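Local coordinates for protein protocadherin gamma-B3 (Homo sapiens, PDB 5K8R) that probably mediates calcium-dependent cell-cell adhesion and may take part in establishing and maintaining specific neuronal connections in the brain, at residues Asp95-Pro100 against Asp129-Val134; Asn99-Ser104 against Ala184-Glu189; Glu109-Glu114 against Arg199-Asp204; Leu277-Arg282 against Ile307-Asp312. All coordinates share one frame; numbering follows the deposited sequence.

Contact 1 of 4, residues Asp95-Pro100 against Asp129-Val134; sequences DINDNP and DPDVGV. With CA (calcium ion), chain D; CA (calcium ion), chain B; CA (calcium ion), chain C.
The carboxylate of D95 receives the backbone N of V132 from above its plane, 55° out of it: a nearly straight hydrogen bond of 3.2 Å from V132 N to D95 OD2. The same OD2 is also hydrogen-bonded to N135, while D95 OD1 turns to the calcium of chain D at 2.4 Å. With CG anti to the backbone N (chi1 -179°), the D95 side chain reaches across toward V132, whose CG2 methyl rests 3.5 Å from D95 OD2. Crossing it at about a right angle is D131, and each of its carboxylate oxygens serves a different metal: D131 OD1 binds the chain D calcium at 2.5 Å and D131 OD2 the chain B calcium at 2.5 Å. The amide of N97 is turned steeply against the D131 carboxylate, 76° from its plane, and N97 OD1 meets the chain B calcium at 2.4 Å.

This is the calcium-binding junction of the first two cadherin repeats. Residues D95-P100 supply the DXNDN linker sequence and residues D129-D131 the DXD sequence of the second repeat, so that D131 bridges two ions of the linear cluster. E9 and E63 complete the chain D site from the first repeat. D98 lies farther along the row, joining the chain D and chain C ions.

D129 holds the chain B calcium with both carboxylate oxygens, and D129 OD1 also accepts from D131 N at 3.0 Å, an Asx turn. Next to this turn the ring of P130 packs through CG on N99 CB at 3.6 Å.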
# COMPACT_ATOMS: atom_id res chain seq x y z
N ASP A 95 45.44 26.62 8.04
CA ASP A 95 44.84 25.56 7.24
C ASP A 95 44.98 25.86 5.76
O ASP A 95 44.78 26.99 5.31
CB ASP A 95 43.36 25.40 7.60
CG ASP A 95 42.68 24.29 6.81
OD1 ASP A 95 43.26 23.19 6.70
OD2 ASP A 95 41.57 24.53 6.29
N ILE A 96 45.33 24.83 4.99
CA ILE A 96 45.35 24.90 3.53
C ILE A 96 44.31 23.94 2.99
O ILE A 96 43.92 22.97 3.65
CB ILE A 96 46.74 24.59 2.95
CG1 ILE A 96 47.14 23.14 3.23
CG2 ILE A 96 47.78 25.55 3.51
CD1 ILE A 96 48.50 22.76 2.69
N ASN A 97 43.85 24.21 1.77
CA ASN A 97 42.82 23.39 1.13
C ASN A 97 43.49 22.23 0.40
O ASN A 97 43.60 22.21 -0.83
CB ASN A 97 41.96 24.23 0.20
CG ASN A 97 40.75 23.48 -0.32
OD1 ASN A 97 40.18 22.65 0.39
ND2 ASN A 97 40.36 23.76 -1.55
N ASP A 98 43.95 21.26 1.18
CA ASP A 98 44.60 20.07 0.64
C ASP A 98 43.74 18.82 0.77
O ASP A 98 44.25 17.71 0.59
CB ASP A 98 45.96 19.86 1.31
CG ASP A 98 45.84 19.72 2.81
OD1 ASP A 98 44.84 20.19 3.38
OD2 ASP A 98 46.77 19.15 3.43
N ASN A 99 42.45 18.97 1.06
CA ASN A 99 41.54 17.85 1.19
C ASN A 99 40.28 18.14 0.38
O ASN A 99 39.68 19.22 0.54
CB ASN A 99 41.18 17.58 2.65
CG ASN A 99 42.32 16.95 3.43
OD1 ASN A 99 42.86 17.55 4.36
ND2 ASN A 99 42.69 15.73 3.05
N PRO A 100 39.85 17.23 -0.48
CA PRO A 100 38.62 17.44 -1.23
C PRO A 100 37.41 17.05 -0.40
O PRO A 100 37.53 16.29 0.56
CB PRO A 100 38.78 16.51 -2.44
CG PRO A 100 39.58 15.37 -1.90
CD PRO A 100 40.52 15.97 -0.87
N ASP A 129 34.19 17.43 4.76
CA ASP A 129 35.49 17.98 4.40
C ASP A 129 36.32 18.16 5.67
O ASP A 129 35.94 18.94 6.56
CB ASP A 129 35.31 19.31 3.67
CG ASP A 129 36.55 19.72 2.89
OD1 ASP A 129 37.67 19.64 3.44
OD2 ASP A 129 36.40 20.13 1.72
N PRO A 130 37.45 17.47 5.79
CA PRO A 130 38.25 17.58 7.02
C PRO A 130 38.94 18.92 7.19
O PRO A 130 39.52 19.16 8.26
CB PRO A 130 39.28 16.45 6.88
CG PRO A 130 39.39 16.23 5.41
CD PRO A 130 38.03 16.51 4.83
N ASP A 131 38.90 19.80 6.19
CA ASP A 131 39.45 21.13 6.34
C ASP A 131 38.54 21.98 7.22
O ASP A 131 37.50 21.53 7.71
CB ASP A 131 39.65 21.78 4.97
CG ASP A 131 40.67 21.04 4.11
OD1 ASP A 131 41.61 20.45 4.68
OD2 ASP A 131 40.52 21.04 2.87
N VAL A 132 38.93 23.24 7.43
CA VAL A 132 38.17 24.18 8.24
C VAL A 132 38.09 25.51 7.50
O VAL A 132 38.77 25.74 6.50
CB VAL A 132 38.79 24.38 9.64
CG1 VAL A 132 38.63 23.12 10.48
CG2 VAL A 132 40.25 24.76 9.53
N GLY A 133 37.23 26.39 8.02
CA GLY A 133 37.06 27.69 7.40
C GLY A 133 36.41 27.58 6.04
O GLY A 133 35.51 26.76 5.81
N VAL A 134 36.87 28.42 5.11
CA VAL A 134 36.34 28.39 3.75
C VAL A 134 36.81 27.15 3.00
O VAL A 134 36.19 26.77 2.00
CB VAL A 134 36.74 29.66 2.98
CG1 VAL A 134 36.14 30.89 3.65
CG2 VAL A 134 38.25 29.78 2.89
CA CA D . 43.83 21.27 5.35
CA CA B . 38.53 21.14 1.34
CA CA C . 46.67 18.51 5.78

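Contact 2 of 4, residues Asn99-Ser104 against Ala184-Glu189; sequences NPPTFS and AVDGGE. With CA (calcium ion), chain B.
P101 and D186 meet with their side chains at about a right angle: the proline ring presents CD to the carboxylate, 3.6 Å from D186 OD2. Next along the same ring, P101 CG lies 3.4 Å from the backbone O of A184, so the proline spans two residues of the strand on one side. The methyl of A184 is directed at the loop, where it approaches the F103 ring obliquely, 4.0 Å from F103 CE1 and equally near CZ. F103 CG is anti to the carbonyl carbon (chi1 -73°), which swings the ring back toward the strand although the residue's CB bond does not aim there. Y140 touches both F103 and A184, and C194 lies against P101 and F103, continuing the apolar patch.

At the other end the link runs through a metal ion. D186 CG stands between its backbone N and carbonyl carbon, the crowded position (chi1 55°), and this lifts D186 OD2 to the chain B calcium at 2.7 Å. N99 O comes to the same ion from the linker at 2.4 Å. The second oxygen, D186 OD1, accepts from R192 N, which should limit rotation of the carboxylate.

A linker backbone carbonyl and an aspartate from strand 177-186 sharing one ion, with the extended NPP segment of the linker seated on that strand, is the outer calcium site at the junction of the first and second cadherin repeats, on the side of the second.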
# COMPACT_ATOMS: atom_id res chain seq x y z
N ASN A 99 42.45 18.97 1.06
CA ASN A 99 41.54 17.85 1.19
C ASN A 99 40.28 18.14 0.38
O ASN A 99 39.68 19.22 0.54
CB ASN A 99 41.18 17.58 2.65
CG ASN A 99 42.32 16.95 3.43
OD1 ASN A 99 42.86 17.55 4.36
ND2 ASN A 99 42.69 15.73 3.05
N PRO A 100 39.85 17.23 -0.48
CA PRO A 100 38.62 17.44 -1.23
C PRO A 100 37.41 17.05 -0.40
O PRO A 100 37.53 16.29 0.56
CB PRO A 100 38.78 16.51 -2.44
CG PRO A 100 39.58 15.37 -1.90
CD PRO A 100 40.52 15.97 -0.87
N PRO A 101 36.23 17.56 -0.74
CA PRO A 101 35.01 17.06 -0.10
C PRO A 101 34.75 15.61 -0.48
O PRO A 101 35.33 15.07 -1.42
CB PRO A 101 33.91 17.98 -0.64
CG PRO A 101 34.46 18.50 -1.93
CD PRO A 101 35.94 18.62 -1.72
N THR A 102 33.87 14.97 0.28
CA THR A 102 33.58 13.56 0.06
C THR A 102 32.14 13.26 0.45
O THR A 102 31.60 13.86 1.39
CB THR A 102 34.54 12.65 0.83
OG1 THR A 102 34.11 11.29 0.73
CG2 THR A 102 34.59 13.05 2.30
N PHE A 103 31.52 12.34 -0.28
CA PHE A 103 30.23 11.79 0.06
C PHE A 103 30.40 10.39 0.65
O PHE A 103 31.41 9.72 0.42
CB PHE A 103 29.30 11.74 -1.16
CG PHE A 103 28.78 13.08 -1.58
CD1 PHE A 103 29.38 13.78 -2.62
CD2 PHE A 103 27.68 13.64 -0.95
CE1 PHE A 103 28.90 15.01 -3.01
CE2 PHE A 103 27.19 14.87 -1.34
CZ PHE A 103 27.80 15.56 -2.37
N SER A 104 29.40 9.97 1.42
CA SER A 104 29.49 8.67 2.09
C SER A 104 29.52 7.53 1.09
O SER A 104 30.26 6.55 1.26
CB SER A 104 28.32 8.50 3.06
OG SER A 104 28.34 9.51 4.06
N ALA A 184 29.81 18.69 -5.17
CA ALA A 184 30.16 19.56 -4.05
C ALA A 184 31.53 20.16 -4.31
O ALA A 184 32.51 19.42 -4.51
CB ALA A 184 30.14 18.80 -2.73
N VAL A 185 31.61 21.49 -4.31
CA VAL A 185 32.85 22.22 -4.54
C VAL A 185 33.12 23.09 -3.31
O VAL A 185 32.27 23.89 -2.92
CB VAL A 185 32.78 23.09 -5.81
CG1 VAL A 185 34.16 23.63 -6.16
CG2 VAL A 185 32.18 22.31 -6.96
N ASP A 186 34.30 22.93 -2.72
CA ASP A 186 34.66 23.72 -1.55
C ASP A 186 35.07 25.13 -1.96
O ASP A 186 35.16 25.47 -3.15
CB ASP A 186 35.75 23.02 -0.74
CG ASP A 186 36.98 22.69 -1.56
OD1 ASP A 186 37.27 23.39 -2.55
OD2 ASP A 186 37.68 21.71 -1.20
N GLY A 187 35.33 25.98 -0.97
CA GLY A 187 35.69 27.36 -1.23
C GLY A 187 37.15 27.66 -0.96
O GLY A 187 37.51 28.81 -0.69
N GLY A 188 38.00 26.64 -1.04
CA GLY A 188 39.42 26.81 -0.80
C GLY A 188 40.20 27.09 -2.07
O GLY A 188 39.65 27.22 -3.17
N GLU A 189 41.52 27.16 -1.91
CA GLU A 189 42.42 27.42 -3.03
C GLU A 189 43.50 26.35 -3.12
O GLU A 189 44.33 26.22 -2.23
CB GLU A 189 43.05 28.80 -2.91
CG GLU A 189 43.98 29.17 -4.06
CD GLU A 189 43.24 29.32 -5.38
OE1 GLU A 189 42.02 29.60 -5.35
OE2 GLU A 189 43.88 29.16 -6.44
CA CA B . 38.53 21.14 1.34

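Contact 3 of 4, residues Glu109-Glu114 against Arg199-Asp204; sequences ELEISE and RVIVAD. With CA (calcium ion), chain J; CA (calcium ion), chain I.
Parallel pairing of the first and last strands of the second cadherin repeat, a Greek-key beta sandwich, joins residues E109-S113 to R199-A203, with the edge strand 107-113 laid along strand 193-203. Five backbone hydrogen bonds alternate from side to side: L110 N to R199 O, I201 N to L110 O, I112 N to I201 O, A203 N to I112 O and E114 N to A203 O. The shortest, from A203 N to I112 O, measures 2.7 Å.

On the face carrying L110, I112, V200 and V202, I112 CD1 meets V200 CG1 at 3.9 Å, and F148 of the facing sheet packs on both residues. The other face starts with a salt bridge. R199 grips E109 side-on, its NE and NH2 both donating to the single oxygen E109 OE2, with NH2 at 2.8 Å; that oxygen lies in the guanidinium plane, while the carboxylate itself stands at 89° to it. An alanine in place of R199 would probably leave the E109 carboxylate without its charged mate and free to turn. Farther along, E111 CG runs beside I201 CG2, and A203 is touched by H296 of the second subunit.

Where the strands end, calcium takes over. R172 NE donates to D204 OD1 and E241 N to D204 OD2; R172 is also the polar partner of the E114 carboxylate. E114 OE2 at 2.4 Å and D204 OD1 at 2.6 Å converge on the chain J calcium.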
# COMPACT_ATOMS: atom_id res chain seq x y z
N GLU A 109 20.38 5.61 -3.35
CA GLU A 109 19.02 5.38 -3.82
C GLU A 109 18.04 6.16 -2.95
O GLU A 109 18.23 6.30 -1.74
CB GLU A 109 18.68 3.89 -3.79
CG GLU A 109 19.37 3.07 -4.86
CD GLU A 109 18.85 1.65 -4.94
OE1 GLU A 109 18.12 1.23 -4.02
OE2 GLU A 109 19.17 0.95 -5.92
N LEU A 110 17.00 6.65 -3.58
CA LEU A 110 16.01 7.43 -2.92
C LEU A 110 14.64 7.04 -3.43
O LEU A 110 14.36 7.22 -4.58
CB LEU A 110 16.27 8.88 -3.26
CG LEU A 110 15.34 9.93 -2.76
CD1 LEU A 110 15.38 9.94 -1.25
CD2 LEU A 110 15.78 11.26 -3.27
N GLU A 111 13.80 6.52 -2.56
CA GLU A 111 12.45 6.09 -2.92
C GLU A 111 11.49 7.26 -2.73
O GLU A 111 11.38 7.81 -1.63
CB GLU A 111 12.01 4.89 -2.08
CG GLU A 111 12.84 3.64 -2.31
CD GLU A 111 11.99 2.38 -2.29
OE1 GLU A 111 10.75 2.49 -2.31
OE2 GLU A 111 12.57 1.27 -2.26
N ILE A 112 10.79 7.63 -3.80
CA ILE A 112 9.82 8.71 -3.79
C ILE A 112 8.57 8.23 -4.51
O ILE A 112 8.65 7.76 -5.65
CB ILE A 112 10.37 9.99 -4.46
CG1 ILE A 112 11.60 10.51 -3.71
CG2 ILE A 112 9.29 11.06 -4.54
CD1 ILE A 112 12.26 11.70 -4.37
N SER A 113 7.42 8.36 -3.85
CA SER A 113 6.17 7.94 -4.47
C SER A 113 5.74 8.94 -5.54
O SER A 113 6.03 10.14 -5.45
CB SER A 113 5.07 7.80 -3.42
OG SER A 113 4.49 9.05 -3.11
N GLU A 114 5.04 8.44 -6.55
CA GLU A 114 4.55 9.29 -7.63
C GLU A 114 3.45 10.24 -7.17
O GLU A 114 3.07 11.13 -7.94
CB GLU A 114 4.05 8.43 -8.79
CG GLU A 114 3.13 7.30 -8.36
CD GLU A 114 2.77 6.38 -9.50
OE1 GLU A 114 2.83 6.81 -10.67
OE2 GLU A 114 2.42 5.21 -9.23
N ARG A 199 20.06 7.79 -7.51
CA ARG A 199 19.09 7.02 -8.29
C ARG A 199 17.74 7.13 -7.58
O ARG A 199 17.47 6.41 -6.61
CB ARG A 199 19.52 5.57 -8.45
CG ARG A 199 18.48 4.70 -9.13
CD ARG A 199 19.04 3.35 -9.59
NE ARG A 199 19.66 2.60 -8.50
CZ ARG A 199 20.97 2.46 -8.34
NH1 ARG A 199 21.81 3.02 -9.20
NH2 ARG A 199 21.45 1.76 -7.32
N VAL A 200 16.91 8.05 -8.05
CA VAL A 200 15.55 8.19 -7.54
C VAL A 200 14.69 7.10 -8.15
O VAL A 200 14.49 7.05 -9.37
CB VAL A 200 14.98 9.58 -7.87
CG1 VAL A 200 13.53 9.68 -7.41
CG2 VAL A 200 15.82 10.66 -7.22
N ILE A 201 14.18 6.21 -7.31
CA ILE A 201 13.27 5.14 -7.73
C ILE A 201 11.85 5.57 -7.38
O ILE A 201 11.56 5.87 -6.21
CB ILE A 201 13.64 3.80 -7.08
CG1 ILE A 201 12.78 2.67 -7.65
CG2 ILE A 201 13.53 3.88 -5.57
CD1 ILE A 201 13.28 1.28 -7.30
N VAL A 202 10.98 5.61 -8.38
CA VAL A 202 9.62 6.11 -8.21
C VAL A 202 8.77 4.99 -7.62
O VAL A 202 8.51 3.98 -8.27
CB VAL A 202 9.04 6.61 -9.53
CG1 VAL A 202 7.69 7.27 -9.30
CG2 VAL A 202 10.00 7.58 -10.21
N ALA A 203 8.32 5.18 -6.38
CA ALA A 203 7.44 4.21 -5.74
C ALA A 203 6.05 4.28 -6.36
O ALA A 203 5.52 5.36 -6.64
CB ALA A 203 7.36 4.46 -4.24
N ASP A 204 5.45 3.11 -6.58
CA ASP A 204 4.17 3.02 -7.26
C ASP A 204 3.03 3.47 -6.35
O ASP A 204 3.02 3.19 -5.15
CB ASP A 204 3.91 1.59 -7.74
CG ASP A 204 2.62 1.47 -8.53
OD1 ASP A 204 2.40 2.29 -9.45
OD2 ASP A 204 1.82 0.55 -8.23
CA CA J . 0.79 3.99 -10.54
CA CA I . 1.00 7.31 -12.37
O HOH W 1 1.06 9.80 -12.56

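Contact 4 of 4, residues Leu277-Arg282 against Ile307-Asp312; sequences LDFEER and ISDEND. With CA (calcium ion), chain F; CA (calcium ion), chain G; CA (calcium ion), chain E.
F279 and D309 carry the aromatic part of this contact, a CH-pi interaction in which D309 CB sits over the ring, 3.7 Å from the centroid of F279 and 14° off its normal. The ring is put there by a chi1 of 179°, CG anti to the backbone N, which extends it across to the end of strand 298-308. At its edge, in plane, lies the backbone O of I307, 3.1 Å from F279 CD1; E280 OE2 is also at the edge. A glycine in place of F279 would probably open a gap over D309 CB and let the D309 side chain, a calcium ligand, shift more easily.

Apolar contacts gather on I307. Its CD1 touches L277 CB at 3.8 Å and the backbone O of R282, while its CG2 lies against F279 CB.

Metal bonds tie the two segments together. E280 OE1 bridges two ions, binding the chain G calcium at 2.4 Å and the chain F calcium at 2.7 Å, and E280 OE2 adds a second bond to the chain F calcium. From the other side D309 OD1 reaches the chain F calcium at 2.5 Å, with D309 OD2 hydrogen-bonded elsewhere, its partner being S346. D312 divides its oxygens, OD1 to the chain F calcium and OD2 to the chain G calcium, and D278 OD1 joins the chain G calcium at 2.5 Å.

Backbone bonds fix the turn that presents these ligands: D278 O accepts from both E281 N and R282 N.

An aspartate-X-glutamate turn facing a DXNDN linker across shared ions is the calcium site typical of a cadherin inter-repeat junction, here between the third and fourth repeats.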
# COMPACT_ATOMS: atom_id res chain seq x y z
N LEU A 277 -28.19 -24.97 -19.70
CA LEU A 277 -28.90 -23.92 -20.41
C LEU A 277 -30.15 -24.50 -21.07
O LEU A 277 -30.13 -25.61 -21.60
CB LEU A 277 -28.01 -23.28 -21.48
CG LEU A 277 -26.80 -22.45 -21.03
CD1 LEU A 277 -27.13 -21.63 -19.79
CD2 LEU A 277 -25.59 -23.34 -20.78
N ASP A 278 -31.24 -23.74 -21.01
CA ASP A 278 -32.51 -24.17 -21.60
C ASP A 278 -33.10 -22.99 -22.36
O ASP A 278 -33.55 -22.01 -21.75
CB ASP A 278 -33.48 -24.68 -20.54
CG ASP A 278 -34.71 -25.34 -21.13
OD1 ASP A 278 -34.65 -25.75 -22.31
OD2 ASP A 278 -35.73 -25.45 -20.42
N PHE A 279 -33.09 -23.07 -23.69
CA PHE A 279 -33.66 -22.01 -24.52
C PHE A 279 -35.14 -21.80 -24.22
O PHE A 279 -35.63 -20.67 -24.30
CB PHE A 279 -33.45 -22.32 -26.00
CG PHE A 279 -34.02 -21.29 -26.93
CD1 PHE A 279 -33.28 -20.17 -27.28
CD2 PHE A 279 -35.29 -21.44 -27.46
CE1 PHE A 279 -33.80 -19.22 -28.14
CE2 PHE A 279 -35.81 -20.50 -28.32
CZ PHE A 279 -35.07 -19.38 -28.66
N GLU A 280 -35.85 -22.88 -23.88
CA GLU A 280 -37.28 -22.76 -23.58
C GLU A 280 -37.54 -21.97 -22.31
O GLU A 280 -38.65 -21.45 -22.14
CB GLU A 280 -37.91 -24.15 -23.48
CG GLU A 280 -38.31 -24.76 -24.81
CD GLU A 280 -37.13 -25.02 -25.72
OE1 GLU A 280 -36.10 -25.52 -25.23
OE2 GLU A 280 -37.23 -24.71 -26.93
N GLU A 281 -36.56 -21.87 -21.42
CA GLU A 281 -36.74 -21.12 -20.18
C GLU A 281 -36.26 -19.68 -20.31
O GLU A 281 -36.97 -18.75 -19.92
CB GLU A 281 -36.01 -21.83 -19.03
CG GLU A 281 -36.23 -21.19 -17.67
CD GLU A 281 -37.68 -21.27 -17.21
OE1 GLU A 281 -38.38 -22.23 -17.60
OE2 GLU A 281 -38.12 -20.37 -16.47
N ARG A 282 -35.06 -19.48 -20.85
CA ARG A 282 -34.51 -18.14 -21.01
C ARG A 282 -33.50 -18.17 -22.15
O ARG A 282 -32.65 -19.07 -22.21
CB ARG A 282 -33.85 -17.66 -19.71
CG ARG A 282 -33.43 -16.20 -19.71
CD ARG A 282 -33.05 -15.75 -18.31
NE ARG A 282 -32.42 -14.43 -18.31
CZ ARG A 282 -31.94 -13.83 -17.22
NH1 ARG A 282 -32.03 -14.43 -16.04
NH2 ARG A 282 -31.39 -12.63 -17.31
N ILE A 307 -28.63 -17.44 -26.09
CA ILE A 307 -28.83 -18.88 -26.24
C ILE A 307 -29.62 -19.13 -27.51
O ILE A 307 -30.66 -18.49 -27.74
CB ILE A 307 -29.54 -19.48 -25.01
CG1 ILE A 307 -28.71 -19.24 -23.75
CG2 ILE A 307 -29.79 -20.96 -25.22
CD1 ILE A 307 -29.28 -19.90 -22.52
N SER A 308 -29.13 -20.04 -28.34
CA SER A 308 -29.78 -20.41 -29.59
C SER A 308 -30.60 -21.68 -29.41
O SER A 308 -30.28 -22.54 -28.59
CB SER A 308 -28.76 -20.60 -30.70
OG SER A 308 -27.74 -21.51 -30.32
N ASP A 309 -31.67 -21.79 -30.19
CA ASP A 309 -32.62 -22.88 -30.04
C ASP A 309 -32.09 -24.17 -30.65
O ASP A 309 -31.49 -24.17 -31.73
CB ASP A 309 -33.96 -22.51 -30.68
CG ASP A 309 -35.01 -23.60 -30.52
OD1 ASP A 309 -35.01 -24.27 -29.47
OD2 ASP A 309 -35.83 -23.77 -31.44
N GLU A 310 -32.31 -25.28 -29.94
CA GLU A 310 -31.99 -26.61 -30.43
C GLU A 310 -33.25 -27.47 -30.40
O GLU A 310 -34.15 -27.25 -29.58
CB GLU A 310 -30.90 -27.28 -29.58
CG GLU A 310 -29.50 -26.76 -29.85
CD GLU A 310 -28.90 -27.34 -31.12
OE1 GLU A 310 -28.93 -28.58 -31.28
OE2 GLU A 310 -28.42 -26.56 -31.97
N ASN A 311 -33.32 -28.44 -31.31
CA ASN A 311 -34.49 -29.30 -31.44
C ASN A 311 -34.39 -30.46 -30.46
O ASN A 311 -34.13 -31.61 -30.82
CB ASN A 311 -34.64 -29.78 -32.88
CG ASN A 311 -35.98 -30.45 -33.14
OD1 ASN A 311 -36.95 -30.20 -32.43
ND2 ASN A 311 -36.02 -31.31 -34.15
N ASP A 312 -34.60 -30.13 -29.18
CA ASP A 312 -34.52 -31.11 -28.10
C ASP A 312 -35.87 -31.37 -27.44
O ASP A 312 -35.91 -31.83 -26.30
CB ASP A 312 -33.49 -30.66 -27.06
CG ASP A 312 -33.91 -29.39 -26.33
OD1 ASP A 312 -34.64 -28.57 -26.93
OD2 ASP A 312 -33.50 -29.22 -25.17
CA CA F . -35.34 -26.08 -27.80
CA CA G . -34.47 -27.11 -24.40
CA CA E . -39.27 -29.87 -31.69
O HOH W 2 -33.06 -27.66 -22.38

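Overall arrangement
The contacts follow the long axis of a rod of four cadherin repeats. Contacts 1 and 2 lie at the first junction, their centres 8 Å apart; they start from the same linker, sharing N99 and P100, and both touch the chain B calcium. Contact 3 is about 28 Å between centres from contact 2. The two reach one sheet of the second repeat through neighbouring strands 177-186 and 193-203, and the strands of contact 3 run on to E114 and D204, ligands of the next cluster. Contact 4 comes last along the chain, 57 Å from contact 3 and 91 Å from contact 1, centre to centre. Repeated calcium-filled junctions of this kind hold cadherin repeats in an extended array.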